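Side-chain contacts in acyl-coenzyme A oxidase 3 (Yarrowia lipolytica, PDB 5YS9), which oxidises saturated acyl-CoA esters to 2-trans-enoyl-CoA with FAD, passing the electrons to oxygen to give hydrogen peroxide in peroxisomal beta-oxidation: residues A[10-15]-A[20-25]; A[28-33]-A[342-347]; A[489-494]-A[513-518]. All coordinates share one frame; numbering follows the deposited sequence.

Contact 1 (A[10-15]-A[20-25]); sequences VEIDGK and FTEPPK
Lys25 NZ reaches Asp13 OD2 at 3.4 Å in a salt bridge whose hydrogen bond is weak, the one polar link between segments 10-15 and 20-25. The two side chains meet at about a right angle. Lys25 sets out with CG anti to its backbone N (chi1 -170°) and bends at chi2; beyond CG the chain runs extended, which carries its methylenes past Ile12 before the ammonium arrives at the carboxylate. Ile12 and Lys25 slide by one another in opposite directions, with Ile12 CG2 3.3 Å from Lys25 CE and 4.0 Å from Lys25 CG. The other branch of Ile12 serves a different neighbour: CD1 rests 4.0 Å from Glu22 CG and 3.9 Å from Glu22 OE2. Val10 adds a methyl to the same carboxylate, its CG2 standing 4.0 Å from Glu22 OE1. These are van der Waals contacts of methyls with a carboxylate; the charge of buried Glu22 is met by a salt bridge to Arg332, outside the two segments. The residues on the first side belong to a beta hairpin, strands 10-12 and 15-17, closed by a type I' turn from Ile12 to Lys15. The backbones of Ile12 and Lys15 are hydrogen-bonded both ways, Lys15 N to Ile12 O closing the turn and Ile12 N to Lys15 O at 2.9 Å. The hairpin lies near the protein surface against the start of helix 23-31, and Tyr17 of its second strand also touches Glu22 and Lys25. An alanine in place of Ile12 would keep neither CG2 nor CD1, and is likely to open a gap between hairpin and helix, with the Lys25 methylenes less firmly guided toward Asp13.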
loop_
_atom_site.group_PDB
_atom_site.type_symbol
_atom_site.label_atom_id
_atom_site.label_comp_id
_atom_site.label_asym_id
_atom_site.label_seq_id
_atom_site.Cartn_x
_atom_site.Cartn_y
_atom_site.Cartn_z
ATOM N N VAL A 10 6.070 18.390 -31.419
ATOM C CA VAL A 10 5.959 17.111 -32.087
ATOM C C VAL A 10 5.164 17.283 -33.356
ATOM O O VAL A 10 4.207 18.031 -33.383
ATOM C CB VAL A 10 5.252 16.074 -31.202
ATOM C CG1 VAL A 10 5.211 14.732 -31.898
ATOM C CG2 VAL A 10 5.958 15.951 -29.872
ATOM N N GLU A 11 5.591 16.620 -34.421
ATOM C CA GLU A 11 4.871 16.669 -35.675
ATOM C C GLU A 11 4.335 15.304 -36.029
ATOM O O GLU A 11 5.090 14.355 -36.160
ATOM C CB GLU A 11 5.814 17.111 -36.776
ATOM C CG GLU A 11 5.503 18.464 -37.386
ATOM C CD GLU A 11 6.560 18.897 -38.380
ATOM O OE1 GLU A 11 6.414 19.981 -38.971
ATOM O OE2 GLU A 11 7.543 18.153 -38.573
ATOM N N ILE A 12 3.027 15.204 -36.193
ATOM C CA ILE A 12 2.414 13.970 -36.640
ATOM C C ILE A 12 1.464 14.241 -37.788
ATOM O O ILE A 12 0.521 14.997 -37.638
ATOM C CB ILE A 12 1.622 13.307 -35.501
ATOM C CG1 ILE A 12 2.554 12.921 -34.362
ATOM C CG2 ILE A 12 0.879 12.086 -36.008
ATOM C CD1 ILE A 12 2.290 13.671 -33.086
ATOM N N ASP A 13 1.683 13.583 -38.915
ATOM C CA ASP A 13 0.810 13.736 -40.073
ATOM C C ASP A 13 0.651 15.174 -40.545
ATOM O O ASP A 13 -0.438 15.599 -40.894
ATOM C CB ASP A 13 -0.554 13.101 -39.814
ATOM C CG ASP A 13 -0.488 11.593 -39.791
ATOM O OD1 ASP A 13 0.526 11.053 -40.260
ATOM O OD2 ASP A 13 -1.435 10.949 -39.299
ATOM N N GLY A 14 1.746 15.916 -40.555
ATOM C CA GLY A 14 1.742 17.272 -41.062
ATOM C C GLY A 14 1.273 18.346 -40.102
ATOM O O GLY A 14 1.135 19.502 -40.481
ATOM N N LYS A 15 1.041 17.976 -38.852
ATOM C CA LYS A 15 0.540 18.921 -37.874
ATOM C C LYS A 15 1.444 18.944 -36.663
ATOM O O LYS A 15 2.130 17.982 -36.374
ATOM C CB LYS A 15 -0.889 18.570 -37.470
ATOM C CG LYS A 15 -1.935 18.914 -38.517
ATOM C CD LYS A 15 -3.339 18.572 -38.049
ATOM C CE LYS A 15 -4.329 18.548 -39.206
ATOM N NZ LYS A 15 -5.650 19.159 -38.865
ATOM N N PHE A 20 0.241 19.737 -24.146
ATOM C CA PHE A 20 -1.191 19.687 -23.940
ATOM C C PHE A 20 -2.003 18.966 -25.014
ATOM O O PHE A 20 -2.943 18.264 -24.700
ATOM C CB PHE A 20 -1.722 21.102 -23.739
ATOM C CG PHE A 20 -3.090 21.153 -23.166
ATOM C CD1 PHE A 20 -3.313 20.772 -21.868
ATOM C CD2 PHE A 20 -4.156 21.569 -23.925
ATOM C CE1 PHE A 20 -4.568 20.815 -21.333
ATOM C CE2 PHE A 20 -5.418 21.611 -23.394
ATOM C CZ PHE A 20 -5.624 21.232 -22.097
ATOM N N THR A 21 -1.668 19.178 -26.279
ATOM C CA THR A 21 -2.476 18.650 -27.370
ATOM C C THR A 21 -2.081 17.295 -27.956
ATOM O O THR A 21 -2.859 16.684 -28.654
ATOM C CB THR A 21 -2.613 19.670 -28.511
ATOM O OG1 THR A 21 -1.352 19.856 -29.144
ATOM C CG2 THR A 21 -3.076 20.977 -27.984
ATOM N N GLU A 22 -0.875 16.833 -27.679
ATOM C CA GLU A 22 -0.433 15.564 -28.233
ATOM C C GLU A 22 -1.153 14.300 -27.773
ATOM O O GLU A 22 -1.362 13.404 -28.557
ATOM C CB GLU A 22 1.072 15.383 -28.116
ATOM C CG GLU A 22 1.629 14.568 -29.255
ATOM C CD GLU A 22 2.581 13.497 -28.814
ATOM O OE1 GLU A 22 3.313 13.709 -27.849
ATOM O OE2 GLU A 22 2.603 12.444 -29.447
ATOM N N PRO A 23 -1.492 14.207 -26.498
ATOM C CA PRO A 23 -2.027 12.924 -25.962
ATOM C C PRO A 23 -3.130 12.164 -26.756
ATOM O O PRO A 23 -2.945 10.973 -27.049
ATOM C CB PRO A 23 -2.517 13.304 -24.567
ATOM C CG PRO A 23 -1.599 14.433 -24.168
ATOM C CD PRO A 23 -1.396 15.233 -25.439
ATOM N N PRO A 24 -4.243 12.837 -27.147
ATOM C CA PRO A 24 -5.232 12.071 -27.937
ATOM C C PRO A 24 -4.678 11.503 -29.244
ATOM O O PRO A 24 -5.097 10.435 -29.665
ATOM C CB PRO A 24 -6.347 13.082 -28.218
ATOM C CG PRO A 24 -5.693 14.400 -28.122
ATOM C CD PRO A 24 -4.621 14.264 -27.046
ATOM N N LYS A 25 -3.746 12.199 -29.869
ATOM C CA LYS A 25 -3.121 11.702 -31.079
ATOM C C LYS A 25 -2.211 10.492 -30.777
ATOM O O LYS A 25 -2.277 9.480 -31.478
ATOM C CB LYS A 25 -2.363 12.834 -31.788
ATOM C CG LYS A 25 -1.867 12.518 -33.180
ATOM C CD LYS A 25 -2.980 12.405 -34.223
ATOM C CE LYS A 25 -2.375 11.949 -35.564
ATOM N NZ LYS A 25 -3.355 11.883 -36.686
#

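Contact 2 (A[28-33]-A[342-347]). With FAD (flavin-adenine dinucleotide), chain D.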
loop_
_atom_site.group_PDB
_atom_site.type_symbol
_atom_site.label_atom_id
_atom_site.label_comp_id
_atom_site.label_asym_id
_atom_site.label_seq_id
_atom_site.Cartn_x
_atom_site.Cartn_y
_atom_site.Cartn_z
ATOM N N ALA A 28 -4.443 7.418 -30.078
ATOM C CA ALA A 28 -5.034 6.930 -31.325
ATOM C C ALA A 28 -3.980 6.121 -32.047
ATOM O O ALA A 28 -4.280 5.039 -32.525
ATOM C CB ALA A 28 -5.562 8.072 -32.206
ATOM N N GLY A 29 -2.739 6.606 -32.059
ATOM C CA GLY A 29 -1.637 5.912 -32.705
ATOM C C GLY A 29 -1.441 4.494 -32.213
ATOM O O GLY A 29 -1.039 3.620 -32.975
ATOM N N GLU A 30 -1.617 4.294 -30.916
ATOM C CA GLU A 30 -1.567 2.982 -30.289
ATOM C C GLU A 30 -2.695 2.068 -30.703
ATOM O O GLU A 30 -2.504 0.892 -30.893
ATOM C CB GLU A 30 -1.534 3.114 -28.778
ATOM C CG GLU A 30 -0.375 3.937 -28.282
ATOM C CD GLU A 30 0.928 3.190 -28.325
ATOM O OE1 GLU A 30 0.982 2.108 -28.916
ATOM O OE2 GLU A 30 1.895 3.692 -27.760
ATOM N N ARG A 31 -3.878 2.635 -30.829
ATOM C CA ARG A 31 -5.053 1.898 -31.237
ATOM C C ARG A 31 -4.857 1.356 -32.642
ATOM O O ARG A 31 -5.297 0.270 -32.977
ATOM C CB ARG A 31 -6.303 2.760 -31.119
ATOM C CG ARG A 31 -7.193 2.353 -29.967
ATOM C CD ARG A 31 -8.124 3.453 -29.508
ATOM N NE ARG A 31 -8.483 3.273 -28.113
ATOM C CZ ARG A 31 -8.545 4.237 -27.210
ATOM N NH1 ARG A 31 -8.870 3.942 -25.973
ATOM N NH2 ARG A 31 -8.291 5.482 -27.543
ATOM N N ALA A 32 -4.168 2.138 -33.451
ATOM C CA ALA A 32 -3.880 1.815 -34.831
ATOM C C ALA A 32 -3.034 0.551 -35.010
ATOM O O ALA A 32 -3.047 -0.044 -36.066
ATOM C CB ALA A 32 -3.216 2.999 -35.509
ATOM N N LYS A 33 -2.262 0.180 -34.003
ATOM C CA LYS A 33 -1.392 -1.036 -34.069
ATOM C C LYS A 33 -2.118 -2.365 -33.818
ATOM O O LYS A 33 -1.642 -3.427 -34.170
ATOM C CB LYS A 33 -0.263 -0.931 -33.034
ATOM C CG LYS A 33 0.548 0.335 -33.196
ATOM C CD LYS A 33 1.486 0.535 -32.039
ATOM C CE LYS A 33 2.433 1.683 -32.317
ATOM N NZ LYS A 33 3.279 1.835 -31.111
ATOM N N GLU A 342 10.871 14.073 -26.215
ATOM C CA GLU A 342 10.989 13.180 -25.090
ATOM C C GLU A 342 10.237 11.879 -25.305
ATOM O O GLU A 342 9.184 11.843 -25.900
ATOM C CB GLU A 342 10.468 13.858 -23.838
ATOM C CG GLU A 342 11.452 14.803 -23.207
ATOM C CD GLU A 342 10.859 15.529 -22.042
ATOM O OE1 GLU A 342 11.087 15.113 -20.906
ATOM O OE2 GLU A 342 10.163 16.517 -22.265
ATOM N N THR A 343 10.829 10.804 -24.820
ATOM C CA THR A 343 10.271 9.480 -24.942
ATOM C C THR A 343 9.021 9.330 -24.095
ATOM O O THR A 343 8.985 9.769 -22.960
ATOM C CB THR A 343 11.322 8.439 -24.514
ATOM O OG1 THR A 343 12.497 8.602 -25.305
ATOM C CG2 THR A 343 10.817 7.049 -24.692
ATOM N N LYS A 344 8.003 8.695 -24.655
ATOM C CA LYS A 344 6.847 8.279 -23.893
ATOM C C LYS A 344 7.288 7.178 -22.957
ATOM O O LYS A 344 8.011 6.294 -23.356
ATOM C CB LYS A 344 5.749 7.752 -24.817
ATOM C CG LYS A 344 5.420 8.636 -26.001
ATOM C CD LYS A 344 4.865 7.818 -27.138
ATOM C CE LYS A 344 3.806 8.572 -27.903
ATOM N NZ LYS A 344 2.719 7.670 -28.361
ATOM N N ILE A 345 6.821 7.211 -21.724
ATOM C CA ILE A 345 7.289 6.277 -20.718
ATOM C C ILE A 345 6.970 4.831 -21.082
ATOM O O ILE A 345 7.681 3.920 -20.703
ATOM C CB ILE A 345 6.825 6.638 -19.294
ATOM C CG1 ILE A 345 5.320 6.853 -19.232
ATOM C CG2 ILE A 345 7.554 7.875 -18.819
ATOM C CD1 ILE A 345 4.788 6.992 -17.833
ATOM N N ILE A 346 5.905 4.635 -21.836
ATOM C CA ILE A 346 5.525 3.315 -22.272
ATOM C C ILE A 346 6.660 2.719 -23.085
ATOM O O ILE A 346 6.863 1.524 -23.075
ATOM C CB ILE A 346 4.237 3.337 -23.105
ATOM C CG1 ILE A 346 3.687 1.935 -23.279
ATOM C CG2 ILE A 346 4.484 3.943 -24.470
ATOM C CD1 ILE A 346 3.439 1.203 -21.988
ATOM N N ASP A 347 7.358 3.554 -23.832
ATOM C CA ASP A 347 8.515 3.132 -24.610
ATOM C C ASP A 347 9.751 2.670 -23.833
ATOM O O ASP A 347 10.556 1.941 -24.359
ATOM C CB ASP A 347 8.860 4.156 -25.673
ATOM C CG ASP A 347 7.901 4.126 -26.812
ATOM O OD1 ASP A 347 7.437 3.028 -27.134
ATOM O OD2 ASP A 347 7.601 5.191 -27.372
HETATM P PA FAD D . 7.237 11.823 -14.118
HETATM O O1A FAD D . 8.562 12.433 -13.865
HETATM O O2A FAD D . 6.594 11.928 -15.446
HETATM O O5B FAD D . 7.242 10.277 -13.811
HETATM C C5B FAD D . 5.997 9.605 -13.930
HETATM C C4B FAD D . 6.256 8.123 -13.966
HETATM O O4B FAD D . 7.057 7.829 -15.103
HETATM C C3B FAD D . 7.056 7.753 -12.744
HETATM O O3B FAD D . 6.553 6.558 -12.180
HETATM C C2B FAD D . 8.434 7.475 -13.259
HETATM O O2B FAD D . 9.026 6.422 -12.508
HETATM C C1B FAD D . 8.210 7.112 -14.710
HETATM N N9A FAD D . 9.392 7.616 -15.409
HETATM C C8A FAD D . 9.653 8.899 -15.674
HETATM N N7A FAD D . 10.839 9.013 -16.299
HETATM C C5A FAD D . 11.359 7.787 -16.428
HETATM C C6A FAD D . 12.588 7.200 -16.989
HETATM N N6A FAD D . 13.536 7.959 -17.565
HETATM N N1A FAD D . 12.728 5.872 -16.908
HETATM C C2A FAD D . 11.795 5.100 -16.343
HETATM N N3A FAD D . 10.661 5.558 -15.812
HETATM C C4A FAD D . 10.398 6.870 -15.827
HETATM N N1 FAD D . 6.546 20.278 -6.859
HETATM C C2 FAD D . 6.961 21.515 -6.551
HETATM O O2 FAD D . 7.729 22.078 -7.320
HETATM N N3 FAD D . 6.594 22.151 -5.448
HETATM C C4 FAD D . 5.780 21.607 -4.572
HETATM O O4 FAD D . 5.458 22.225 -3.568
HETATM C C4X FAD D . 5.271 20.258 -4.825
HETATM N N5 FAD D . 4.444 19.651 -3.973
HETATM C C5X FAD D . 3.985 18.425 -4.234
HETATM C C6 FAD D . 3.114 17.844 -3.339
HETATM C C7 FAD D . 2.626 16.586 -3.585
HETATM C C7M FAD D . 1.693 15.953 -2.604
HETATM C C8 FAD D . 3.033 15.872 -4.811
HETATM C C8M FAD D . 2.509 14.502 -5.088
HETATM C C9 FAD D . 3.906 16.450 -5.703
HETATM C C9A FAD D . 4.395 17.712 -5.464
HETATM N N10 FAD D . 5.282 18.321 -6.364
HETATM C C10 FAD D . 5.717 19.606 -6.060
HETATM C "C1'" FAD D . 5.716 17.677 -7.605
HETATM C "C2'" FAD D . 6.584 16.431 -7.420
HETATM O "O2'" FAD D . 7.931 16.803 -7.158
HETATM C "C3'" FAD D . 6.515 15.541 -8.662
HETATM O "O3'" FAD D . 5.327 14.783 -8.579
HETATM C "C4'" FAD D . 7.662 14.555 -8.820
HETATM O "O4'" FAD D . 8.867 15.192 -8.426
HETATM C "C5'" FAD D . 7.870 14.126 -10.265
HETATM O "O5'" FAD D . 6.955 13.155 -10.747
HETATM P P FAD D . 6.112 13.448 -12.067
HETATM O O1P FAD D . 4.676 13.561 -11.723
HETATM O O2P FAD D . 6.764 14.567 -12.777
HETATM O O3P FAD D . 6.194 12.136 -12.952
#
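Glu30 leaves helix 23-31 with its CB directed toward segment 342-347, and its carboxylate faces Lys344 and Ile346 across the contact. CG stands anti to the carbonyl carbon, beside the backbone N (chi1 -58°), and a bend at chi2 (-76°) turns the end of the chain. At the tip the two oxygens divide their neighbours. OE1 accepts a 3.2 Å hydrogen bond, part of a salt bridge, from Lys33 NZ in its own segment; the lysine comes from above the carboxylate plane, 46° out of it. OE2 looks across to Lys344 NZ at 4.1 Å, opposite charges too distant for a salt bridge, and lies 4.2 Å from the methyl Ile346 CG2. Its salt bridge is instead to Arg627 of helix 609-628, which also binds Asp347, while the ammonium of Lys344 donates to Cys329 O. In the acyl-CoA oxidase fold this place is a junction: the N-terminal helix 23-31 meets the loop joining the long helices 300-330 and 349-385. A short 3-10 segment, 345-347, ends that loop's part of the contact and sorts its side chains, Ile346 toward Glu30 and Ile345 to the cofactor. Ile345 CD1 lies 3.6 Å from FAD O4B, and its CG2 is 3.9 Å from FAD N9A, where adenine joins ribose.

Contact 3 (A[489-494]-A[513-518])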
loop_
_atom_site.group_PDB
_atom_site.type_symbol
_atom_site.label_atom_id
_atom_site.label_comp_id
_atom_site.label_asym_id
_atom_site.label_seq_id
_atom_site.Cartn_x
_atom_site.Cartn_y
_atom_site.Cartn_z
ATOM N N LEU A 489 1.750 -33.641 -7.411
ATOM C CA LEU A 489 2.453 -34.285 -6.269
ATOM C C LEU A 489 2.722 -35.811 -6.451
ATOM O O LEU A 489 3.569 -36.388 -5.740
ATOM C CB LEU A 489 1.652 -34.052 -4.982
ATOM C CG LEU A 489 2.074 -33.008 -3.944
ATOM C CD1 LEU A 489 2.826 -31.823 -4.533
ATOM C CD2 LEU A 489 0.866 -32.551 -3.145
ATOM N N ALA A 490 1.959 -36.434 -7.367
ATOM C CA ALA A 490 2.105 -37.832 -7.783
ATOM C C ALA A 490 3.054 -37.999 -8.956
ATOM O O ALA A 490 3.457 -39.107 -9.265
ATOM C CB ALA A 490 0.741 -38.391 -8.167
ATOM N N ASN A 491 3.410 -36.904 -9.610
ATOM C CA ASN A 491 4.256 -36.961 -10.776
ATOM C C ASN A 491 5.760 -37.032 -10.437
ATOM O O ASN A 491 6.414 -36.015 -10.141
ATOM C CB ASN A 491 3.953 -35.751 -11.653
ATOM C CG ASN A 491 4.536 -35.873 -13.036
ATOM O OD1 ASN A 491 5.362 -36.758 -13.311
ATOM N ND2 ASN A 491 4.112 -34.984 -13.915
ATOM N N LYS A 492 6.306 -38.235 -10.570
ATOM C CA LYS A 492 7.669 -38.549 -10.122
ATOM C C LYS A 492 8.721 -38.308 -11.220
ATOM O O LYS A 492 9.923 -38.419 -10.969
ATOM C CB LYS A 492 7.759 -39.992 -9.632
ATOM C CG LYS A 492 6.556 -40.556 -8.870
ATOM C CD LYS A 492 6.032 -39.681 -7.748
ATOM C CE LYS A 492 7.060 -39.353 -6.691
ATOM N NZ LYS A 492 6.333 -38.660 -5.586
ATOM N N GLY A 493 8.271 -37.957 -12.424
ATOM C CA GLY A 493 9.157 -37.408 -13.452
ATOM C C GLY A 493 9.808 -36.109 -13.031
ATOM O O GLY A 493 10.840 -35.748 -13.573
ATOM N N LEU A 494 9.192 -35.414 -12.069
ATOM C CA LEU A 494 9.656 -34.112 -11.545
ATOM C C LEU A 494 10.890 -34.199 -10.674
ATOM O O LEU A 494 11.581 -33.200 -10.523
ATOM C CB LEU A 494 8.546 -33.418 -10.719
ATOM C CG LEU A 494 7.218 -33.048 -11.416
ATOM C CD1 LEU A 494 6.169 -32.464 -10.462
ATOM C CD2 LEU A 494 7.483 -32.105 -12.580
ATOM N N ALA A 513 8.054 -26.543 -15.034
ATOM C CA ALA A 513 8.959 -25.856 -14.121
ATOM C C ALA A 513 8.261 -25.340 -12.828
ATOM O O ALA A 513 8.856 -25.368 -11.768
ATOM C CB ALA A 513 9.661 -24.718 -14.857
ATOM N N TRP A 514 7.009 -24.882 -12.937
ATOM C CA TRP A 514 6.195 -24.520 -11.752
ATOM C C TRP A 514 5.715 -25.747 -10.955
ATOM O O TRP A 514 5.579 -25.684 -9.713
ATOM C CB TRP A 514 5.014 -23.584 -12.131
ATOM C CG TRP A 514 5.502 -22.214 -12.289
ATOM C CD1 TRP A 514 5.715 -21.540 -13.457
ATOM C CD2 TRP A 514 5.952 -21.356 -11.234
ATOM N NE1 TRP A 514 6.269 -20.300 -13.184
ATOM C CE2 TRP A 514 6.422 -20.163 -11.833
ATOM C CE3 TRP A 514 6.013 -21.484 -9.830
ATOM C CZ2 TRP A 514 6.927 -19.086 -11.077
ATOM C CZ3 TRP A 514 6.493 -20.416 -9.077
ATOM C CH2 TRP A 514 6.964 -19.229 -9.708
ATOM N N GLU A 515 5.441 -26.845 -11.662
ATOM C CA GLU A 515 5.158 -28.125 -11.007
ATOM C C GLU A 515 6.379 -28.611 -10.255
ATOM O O GLU A 515 6.251 -29.095 -9.112
ATOM C CB GLU A 515 4.626 -29.176 -12.005
ATOM C CG GLU A 515 3.254 -28.819 -12.592
ATOM C CD GLU A 515 2.685 -29.886 -13.532
ATOM O OE1 GLU A 515 3.413 -30.835 -13.921
ATOM O OE2 GLU A 515 1.487 -29.798 -13.886
ATOM N N LYS A 516 7.570 -28.434 -10.830
ATOM C CA LYS A 516 8.742 -28.873 -10.123
ATOM C C LYS A 516 8.942 -28.145 -8.793
ATOM O O LYS A 516 9.135 -28.759 -7.778
ATOM C CB LYS A 516 10.030 -28.734 -10.944
ATOM C CG LYS A 516 11.084 -29.719 -10.418
ATOM C CD LYS A 516 12.512 -29.305 -10.640
ATOM C CE LYS A 516 13.486 -30.245 -9.941
ATOM N NZ LYS A 516 13.777 -31.487 -10.701
ATOM N N VAL A 517 8.964 -26.828 -8.823
ATOM C CA VAL A 517 9.294 -26.066 -7.624
ATOM C C VAL A 517 8.188 -26.188 -6.535
ATOM O O VAL A 517 8.513 -26.218 -5.364
ATOM C CB VAL A 517 9.669 -24.586 -7.956
ATOM C CG1 VAL A 517 10.873 -24.557 -8.904
ATOM C CG2 VAL A 517 8.491 -23.810 -8.552
ATOM N N ALA A 518 6.915 -26.294 -6.935
ATOM C CA ALA A 518 5.811 -26.556 -6.003
ATOM C C ALA A 518 5.974 -27.896 -5.336
ATOM O O ALA A 518 5.987 -27.991 -4.108
ATOM C CB ALA A 518 4.469 -26.521 -6.726
#
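Leu494 and Lys516 are joined by a 2.8 Å hydrogen bond from Lys516 NZ to the backbone O of Leu494. The donor approaches at a C=O...N angle of 160°, slightly tilted from the carbonyl plane. Lys516 starts with CG anti to its backbone N (chi1 -156°), stays extended through chi3 and turns at chi4 (82°), curling round the carbonyl oxygen so that Lys516 CG lies 3.5 Å from Leu494 O. The ammonium has its strongest partner outside the segments, Ala497 O. The Leu494 side chain points at the helix: CG stands anti to the carbonyl carbon, beside the backbone N, which sets its two methyls against the helix backbone, CD1 3.6 Å from Glu515 O and CD2 4.1 Å from Lys516 N. Leu494 crosses Glu515 at about a right angle, its CD1 3.9 Å from Glu515 CB. Earlier in the loop, Asn491 OD1 accepts from Gly493 N at 3.3 Å, an Asx turn that bends the chain ahead of Leu494. A lysine taking up main-chain carbonyls thus ties the linker after helix 458-477 onto helix 507-534, a long helix of the C-terminal helical part of the acyl-CoA oxidase fold.

How the contacts relate
Contacts 1, 2 and 3 follow one another along the chain, each closing before the next opens. Contacts 1 and 2 share helix 23-31, and their centres lie 12 Å apart: the first packs an N-terminal hairpin on the start of the helix, the second sets its far end against the loop between helices 300-330 and 349-385, at the adenosine end of FAD. Contact 1 joins the hairpin to the helix and contact 2 brings that helix up to the loop that carries Ile345 of the FAD pocket. Contact 3 belongs to the C-terminal helical region, on helix 507-534, with its centre 53 Å from that of contact 1 and nearest atoms about 23 Å from contact 2.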